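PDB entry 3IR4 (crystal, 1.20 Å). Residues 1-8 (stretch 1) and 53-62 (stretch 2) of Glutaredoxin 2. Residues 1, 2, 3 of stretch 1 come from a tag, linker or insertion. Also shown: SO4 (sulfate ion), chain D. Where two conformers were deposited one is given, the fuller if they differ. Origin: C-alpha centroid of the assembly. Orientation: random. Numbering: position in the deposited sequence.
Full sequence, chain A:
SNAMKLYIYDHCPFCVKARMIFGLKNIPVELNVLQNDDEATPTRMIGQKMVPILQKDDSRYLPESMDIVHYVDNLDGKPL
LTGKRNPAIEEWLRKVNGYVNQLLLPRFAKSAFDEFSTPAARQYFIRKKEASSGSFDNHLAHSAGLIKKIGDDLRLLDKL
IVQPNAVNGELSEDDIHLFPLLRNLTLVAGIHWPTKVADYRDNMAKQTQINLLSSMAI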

# COMPACT_ATOMS: atom_id res chain seq x y z
N SER A 1 -19.09 11.66 15.02
CA SER A 1 -19.42 10.23 14.81
C SER A 1 -19.44 9.92 13.32
O SER A 1 -19.78 10.78 12.52
CB SER A 1 -20.79 9.95 15.39
OG SER A 1 -21.18 8.59 15.27
N ASN A 2 -19.05 8.70 12.96
CA ASN A 2 -19.20 8.22 11.59
C ASN A 2 -19.40 6.72 11.64
O ASN A 2 -19.12 6.10 12.66
CB ASN A 2 -18.07 8.65 10.63
CG ASN A 2 -16.80 7.81 10.72
OD1 ASN A 2 -16.82 6.62 10.49
ND2 ASN A 2 -15.69 8.45 10.99
N ALA A 3 -19.87 6.18 10.51
CA ALA A 3 -20.14 4.78 10.37
C ALA A 3 -19.35 4.18 9.21
O ALA A 3 -19.73 3.14 8.67
CB ALA A 3 -21.63 4.58 10.16
N MSE A 4 -18.23 4.80 8.86
CA MSE A 4 -17.47 4.35 7.70
C MSE A 4 -16.70 3.07 7.95
O MSE A 4 -16.13 2.86 9.01
CB MSE A 4 -16.52 5.43 7.20
CG MSE A 4 -17.30 6.55 6.47
SE MSE A 4 -16.20 7.90 5.73
CE MSE A 4 -15.98 8.90 7.31
N LYS A 5 -16.74 2.21 6.93
CA LYS A 5 -16.06 0.91 6.95
C LYS A 5 -15.20 0.81 5.69
O LYS A 5 -15.58 1.29 4.64
CB LYS A 5 -17.07 -0.25 6.96
CG LYS A 5 -18.06 -0.20 8.11
CD LYS A 5 -18.97 -1.41 8.24
CE LYS A 5 -19.87 -1.27 9.49
NZ LYS A 5 -20.87 -2.38 9.64
N LEU A 6 -14.04 0.16 5.80
CA LEU A 6 -13.19 -0.03 4.66
C LEU A 6 -12.83 -1.51 4.56
O LEU A 6 -12.23 -2.07 5.47
CB LEU A 6 -11.97 0.85 4.86
CG LEU A 6 -11.02 1.03 3.66
CD1 LEU A 6 -11.70 1.84 2.57
CD2 LEU A 6 -9.74 1.70 4.11
N TYR A 7 -13.18 -2.10 3.42
CA TYR A 7 -12.98 -3.53 3.11
C TYR A 7 -11.70 -3.61 2.31
O TYR A 7 -11.54 -2.97 1.27
CB TYR A 7 -14.18 -4.10 2.36
CG TYR A 7 -15.43 -4.05 3.21
CD1 TYR A 7 -16.25 -2.95 3.20
CD2 TYR A 7 -15.74 -5.09 4.06
CE1 TYR A 7 -17.36 -2.87 4.05
CE2 TYR A 7 -16.85 -5.03 4.89
CZ TYR A 7 -17.67 -3.92 4.86
OH TYR A 7 -18.78 -3.84 5.65
N ILE A 8 -10.76 -4.43 2.81
CA ILE A 8 -9.40 -4.45 2.32
C ILE A 8 -8.76 -5.81 2.32
O ILE A 8 -9.23 -6.76 2.93
CB ILE A 8 -8.49 -3.52 3.22
CG1 ILE A 8 -8.36 -4.05 4.65
CG2 ILE A 8 -9.00 -2.07 3.25
CD1 ILE A 8 -7.37 -3.28 5.54
S SO4 D . -22.20 11.46 0.26
O1 SO4 D . -21.36 11.94 1.37
O2 SO4 D . -21.42 11.20 -0.97
O3 SO4 D . -22.90 10.25 0.67
O4 SO4 D . -23.23 12.47 0.01
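Stretch 2 53-62: ILQKDDSRYL

Stretch 2 begins as a β-strand, I53 to Q55, that runs antiparallel to the strand K5 to I8 of stretch 1; the N-to-C directions enclose 159° and the axes approach to 4.7 Å. After Q55 the chain enters a type I turn from K56 to S59, in which S59 N donates to K56 O at 2.9 Å, and returns as a second strand from Y61. This returning strand pairs with the first: L54 N reaches L62 O at 2.9 Å, and L62 N reaches L54 O at 2.8 Å. The strand I53 to Q55 therefore lies between stretch 1 and the returning segment.

The register places Q55 opposite K5, L54 opposite L6 and I53 opposite Y7, with CA–CA distances of 5.0, 4.6 and 5.1 Å. Four backbone hydrogen bonds fix it. K5 N donates to Q55 O at 3.2 Å and Q55 N to K5 O at 2.8 Å; two residues along, Y7 N donates to I53 O at 2.9 Å and I53 N to Y7 O at 3.1 Å. L6 and L54 form the intervening non-hydrogen-bonded pair, where CA-H...O contacts fill the gap: L6 CA lies 3.4 Å from I53 O, and L54 CA 3.4 Å from K5 O.

Beyond the strand, the carboxylate of D57 extends the pairing to the tag-derived residues. With chi1 at -80° (m), D57 places its OD1 2.8 Å from A3 N, which donates a nearly linear hydrogen bond.

Apolar contacts form on both faces of the sheet. On the face that carries L6 and L54, both leucines have chi1 t and chi2 p, and L6 CD1 packs 4.1 Å from L54 CB. L54 CD1 also meets CB of M4, a selenomethionine, at 4.1 Å. On the other face, Y7 CB rests 4.3 Å from I53 CB, and Y7 CE1 approaches the edge of the Y61 ring at CE2, 4.4 Å away.

That second face also carries K5 and Q55, and its polar ends are joined by water. The extended Q55 side chain passes beside K5, with OE1 3.6 Å from K5 CD. One water accepts from K5 NZ and donates to Q55 OE1, both at 2.9 Å; another donates to Q55 OE1 at 2.8 Å and hydrogen-bonds Y7 OH at 2.8 Å and Y61 OH at 2.7 Å, tying three side chains together. Q55 NE2 instead turns back to its own stretch, donating to S59 O at 3.1 Å. In all, the two stretches bury 567 Å² between them, both sides summed.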

# COMPACT_ATOMS: atom_id res chain seq x y z
N ILE A 53 -12.86 -1.07 -0.79
CA ILE A 53 -14.22 -0.57 -0.88
C ILE A 53 -14.52 0.19 0.40
O ILE A 53 -14.36 -0.32 1.48
CB ILE A 53 -15.26 -1.71 -1.02
CG1 ILE A 53 -14.98 -2.55 -2.25
CG2 ILE A 53 -16.68 -1.12 -1.05
CD1 ILE A 53 -15.72 -3.91 -2.28
N LEU A 54 -14.96 1.43 0.26
CA LEU A 54 -15.45 2.20 1.38
C LEU A 54 -16.95 2.11 1.47
O LEU A 54 -17.64 2.25 0.47
CB LEU A 54 -15.13 3.68 1.14
CG LEU A 54 -15.65 4.67 2.20
CD1 LEU A 54 -14.96 4.47 3.54
CD2 LEU A 54 -15.51 6.11 1.71
N GLN A 55 -17.47 1.87 2.68
CA GLN A 55 -18.88 2.01 2.93
C GLN A 55 -19.05 3.37 3.61
O GLN A 55 -18.47 3.62 4.67
CB GLN A 55 -19.42 0.88 3.80
CG GLN A 55 -20.94 0.93 3.95
CD GLN A 55 -21.55 -0.37 4.48
OE1 GLN A 55 -20.90 -1.15 5.16
NE2 GLN A 55 -22.83 -0.59 4.15
N LYS A 56 -19.81 4.24 2.96
CA LYS A 56 -20.09 5.59 3.42
C LYS A 56 -21.12 5.57 4.56
O LYS A 56 -21.78 4.58 4.81
CB LYS A 56 -20.63 6.45 2.26
CG LYS A 56 -19.65 6.69 1.13
CD LYS A 56 -20.23 7.64 0.07
CE LYS A 56 -19.20 8.04 -0.99
NZ LYS A 56 -19.81 8.90 -2.05
N ASP A 57 -21.27 6.73 5.20
CA ASP A 57 -22.24 6.89 6.29
C ASP A 57 -23.67 6.57 5.84
O ASP A 57 -24.45 6.07 6.64
CB ASP A 57 -22.20 8.31 6.85
CG ASP A 57 -21.05 8.53 7.82
OD1 ASP A 57 -20.26 7.60 8.11
OD2 ASP A 57 -20.94 9.67 8.31
N ASP A 58 -23.98 6.84 4.58
CA ASP A 58 -25.31 6.57 4.01
C ASP A 58 -25.53 5.11 3.57
O ASP A 58 -26.58 4.79 2.99
CB ASP A 58 -25.62 7.55 2.86
CG ASP A 58 -24.90 7.22 1.56
OD1 ASP A 58 -23.99 6.39 1.55
OD2 ASP A 58 -25.30 7.77 0.50
N SER A 59 -24.53 4.26 3.85
CA SER A 59 -24.51 2.82 3.56
C SER A 59 -24.10 2.43 2.14
O SER A 59 -23.86 1.26 1.86
CB SER A 59 -25.84 2.12 3.90
OG SER A 59 -26.76 2.21 2.83
N ARG A 60 -24.02 3.40 1.24
CA ARG A 60 -23.58 3.11 -0.13
C ARG A 60 -22.06 2.88 -0.17
O ARG A 60 -21.30 3.35 0.69
CB ARG A 60 -24.02 4.21 -1.09
CG ARG A 60 -25.50 4.30 -1.23
CD ARG A 60 -25.89 5.30 -2.29
NE ARG A 60 -27.33 5.28 -2.49
CZ ARG A 60 -28.22 5.95 -1.77
NH1 ARG A 60 -29.50 5.81 -2.07
NH2 ARG A 60 -27.87 6.75 -0.78
N TYR A 61 -21.63 2.19 -1.21
CA TYR A 61 -20.26 1.78 -1.36
C TYR A 61 -19.52 2.58 -2.42
O TYR A 61 -20.10 2.95 -3.44
CB TYR A 61 -20.22 0.30 -1.72
CG TYR A 61 -20.85 -0.61 -0.68
CD1 TYR A 61 -22.11 -1.18 -0.88
CD2 TYR A 61 -20.18 -0.88 0.50
CE1 TYR A 61 -22.67 -2.00 0.07
CE2 TYR A 61 -20.74 -1.69 1.45
CZ TYR A 61 -21.98 -2.25 1.24
OH TYR A 61 -22.55 -3.09 2.15
N LEU A 62 -18.25 2.81 -2.18
CA LEU A 62 -17.39 3.54 -3.09
C LEU A 62 -16.08 2.78 -3.28
O LEU A 62 -15.29 2.66 -2.35
CB LEU A 62 -17.07 4.93 -2.50
CG LEU A 62 -16.16 5.86 -3.30
CD1 LEU A 62 -16.78 6.30 -4.60
CD2 LEU A 62 -15.74 7.10 -2.48
O HOH W 1 -22.51 -2.25 7.31
O HOH W 2 -21.27 -3.82 4.46